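Local coordinates for 2-dehydropantoate 2-reductase (Enterococcus faecium, PDB 3WFI), which is a D-mandelate dehydrogenase of the ketopantoate reductase family that binds NADH through a Rossmann-type domain, at residues S146-N151 with D178-S183. Residues are numbered along the deposited sequence; the frame is centred on the assembly and turned at random.
Sequences SVELQN and DNIHYS
Q150 reaches from strand 147-151 to the first turn of helix 180-191 and sets its amide group against the backbone there. CG stands anti to the backbone N (chi1 -172°), and the chain stays extended beyond it, so that the amide lies well out from the strand. OE1 accepts a hydrogen bond from H181 N at 2.9 Å, with an N-H...O angle of 151° and the donor tilted 22° from the carbonyl plane. I180 N lies 3.0 Å from the same OE1. This oxygen sits at the first turn of the helix, where the positive end of the helix dipole would probably polarise the carbonyl further. At the other end of the amide, NE2 gives a weak, bent hydrogen bond to D178 O at 3.2 Å. The acceptor and donor ends of one amide thus engage main-chain atoms of residues before and after N179, the N-cap residue, whose own side chain makes no capping bond.

Beside this polar grip, I180 points back at the strand. Its CG1 packs on Q150 CB at 3.8 Å, while CD1 extends to E148 CB at 3.7 Å. The E148 and I180 side chains meet at a slant, and E148 OE1 comes within 3.9 Å of I180 CD1. I180 thus touches the hydrocarbon parts of two polar strand residues, E148 and Q150, whose side chains lie on the same strand face; L149, between them, turns the other way.

The contact joins the Rossmann-type sheet to the start of the helical C-terminal region; the I180 side chain lies about 7 Å from that of N105, an NAD(+)-binding residue. Strand 147-151 runs antiparallel to 122-127 and parallel to the outermost strand 174-176. I124 of strand 122-127 touches Q150, I180 and H181, whereas L149 packs against A160 and L167 of helix 157-168.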
loop_
_atom_site.group_PDB
_atom_site.type_symbol
_atom_site.label_atom_id
_atom_site.label_comp_id
_atom_site.label_asym_id
_atom_site.label_seq_id
_atom_site.Cartn_x
_atom_site.Cartn_y
_atom_site.Cartn_z
ATOM N N SER B 146 36.195 14.747 -4.624
ATOM C CA SER B 146 36.735 13.409 -4.865
ATOM C C SER B 146 35.720 12.522 -5.582
ATOM O O SER B 146 34.550 12.875 -5.724
ATOM C CB SER B 146 37.109 12.745 -3.540
ATOM O OG SER B 146 35.941 12.434 -2.799
ATOM N N VAL B 147 36.200 11.367 -6.031
ATOM C CA VAL B 147 35.363 10.362 -6.660
ATOM C C VAL B 147 35.729 9.004 -6.087
ATOM O O VAL B 147 36.910 8.693 -5.900
ATOM C CB VAL B 147 35.555 10.336 -8.202
ATOM C CG1 VAL B 147 34.706 9.245 -8.836
ATOM C CG2 VAL B 147 35.233 11.699 -8.809
ATOM N N GLU B 148 34.712 8.197 -5.815
ATOM C CA GLU B 148 34.896 6.814 -5.406
ATOM C C GLU B 148 34.096 5.952 -6.364
ATOM O O GLU B 148 32.962 6.300 -6.702
ATOM C CB GLU B 148 34.422 6.570 -3.970
ATOM C CG GLU B 148 35.191 7.388 -2.934
ATOM C CD GLU B 148 34.859 6.996 -1.506
ATOM O OE1 GLU B 148 33.830 6.325 -1.288
ATOM O OE2 GLU B 148 35.635 7.370 -0.602
ATOM N N LEU B 149 34.689 4.846 -6.811
ATOM C CA LEU B 149 34.049 4.011 -7.833
ATOM C C LEU B 149 34.373 2.539 -7.679
ATOM O O LEU B 149 35.383 2.171 -7.072
ATOM C CB LEU B 149 34.411 4.507 -9.249
ATOM C CG LEU B 149 35.868 4.409 -9.729
ATOM C CD1 LEU B 149 36.196 3.012 -10.248
ATOM C CD2 LEU B 149 36.150 5.432 -10.819
ATOM N N GLN B 150 33.493 1.708 -8.233
ATOM C CA GLN B 150 33.585 0.268 -8.104
ATOM C C GLN B 150 33.160 -0.442 -9.385
ATOM O O GLN B 150 32.236 -0.009 -10.064
ATOM C CB GLN B 150 32.684 -0.203 -6.963
ATOM C CG GLN B 150 32.867 -1.674 -6.620
ATOM C CD GLN B 150 32.137 -2.090 -5.363
ATOM O OE1 GLN B 150 31.345 -1.328 -4.802
ATOM N NE2 GLN B 150 32.432 -3.304 -4.888
ATOM N N ASN B 151 33.836 -1.542 -9.687
ATOM C CA ASN B 151 33.418 -2.438 -10.756
ATOM C C ASN B 151 32.148 -3.200 -10.374
ATOM O O ASN B 151 32.003 -3.655 -9.248
ATOM C CB ASN B 151 34.533 -3.436 -11.117
ATOM C CG ASN B 151 34.931 -4.323 -9.948
ATOM O OD1 ASN B 151 35.456 -3.842 -8.948
ATOM N ND2 ASN B 151 34.677 -5.617 -10.066
ATOM N N ASP B 178 35.522 -0.813 -2.529
ATOM C CA ASP B 178 34.716 -2.031 -2.651
ATOM C C ASP B 178 33.406 -1.929 -1.876
ATOM O O ASP B 178 32.696 -2.918 -1.698
ATOM C CB ASP B 178 35.509 -3.270 -2.217
ATOM C CG ASP B 178 35.881 -3.263 -0.731
ATOM O OD1 ASP B 178 35.424 -2.370 0.014
ATOM O OD2 ASP B 178 36.651 -4.161 -0.313
ATOM N N ASN B 179 33.067 -0.733 -1.415
ATOM C CA ASN B 179 31.873 -0.607 -0.583
ATOM C C ASN B 179 30.792 0.232 -1.236
ATOM O O ASN B 179 29.750 0.459 -0.618
ATOM C CB ASN B 179 32.262 -0.019 0.768
ATOM C CG ASN B 179 31.158 -0.128 1.805
ATOM O OD1 ASN B 179 30.687 0.887 2.318
ATOM N ND2 ASN B 179 30.724 -1.357 2.103
ATOM N N ILE B 180 31.005 0.622 -2.500
ATOM C CA ILE B 180 30.089 1.520 -3.228
ATOM C C ILE B 180 28.739 0.834 -3.448
ATOM O O ILE B 180 27.690 1.441 -3.267
ATOM C CB ILE B 180 30.627 1.913 -4.631
ATOM C CG1 ILE B 180 31.952 2.652 -4.534
ATOM C CG2 ILE B 180 29.622 2.777 -5.383
ATOM C CD1 ILE B 180 31.922 3.877 -3.647
ATOM N N HIS B 181 28.778 -0.425 -3.862
ATOM C CA HIS B 181 27.571 -1.142 -4.266
ATOM C C HIS B 181 26.681 -1.317 -3.028
ATOM O O HIS B 181 25.471 -1.074 -3.063
ATOM C CB HIS B 181 27.955 -2.499 -4.847
ATOM C CG HIS B 181 26.901 -3.125 -5.703
ATOM N ND1 HIS B 181 25.629 -2.610 -5.845
ATOM C CD2 HIS B 181 26.940 -4.251 -6.452
ATOM C CE1 HIS B 181 24.936 -3.388 -6.658
ATOM N NE2 HIS B 181 25.705 -4.397 -7.031
ATOM N N TYR B 182 27.310 -1.723 -1.928
ATOM C CA TYR B 182 26.634 -1.879 -0.652
ATOM C C TYR B 182 26.009 -0.573 -0.219
ATOM O O TYR B 182 24.842 -0.556 0.161
ATOM C CB TYR B 182 27.613 -2.339 0.423
ATOM C CG TYR B 182 26.978 -2.628 1.781
ATOM C CD1 TYR B 182 26.731 -3.926 2.194
ATOM C CD2 TYR B 182 26.647 -1.589 2.654
ATOM C CE1 TYR B 182 26.184 -4.189 3.436
ATOM C CE2 TYR B 182 26.083 -1.833 3.900
ATOM C CZ TYR B 182 25.854 -3.143 4.288
ATOM O OH TYR B 182 25.281 -3.396 5.511
ATOM N N SER B 183 26.773 0.522 -0.288
ATOM C CA SER B 183 26.303 1.797 0.238
ATOM C C SER B 183 25.174 2.358 -0.622
ATOM O O SER B 183 24.269 3.024 -0.109
ATOM C CB SER B 183 27.450 2.814 0.412
ATOM O OG SER B 183 27.438 3.764 -0.625
#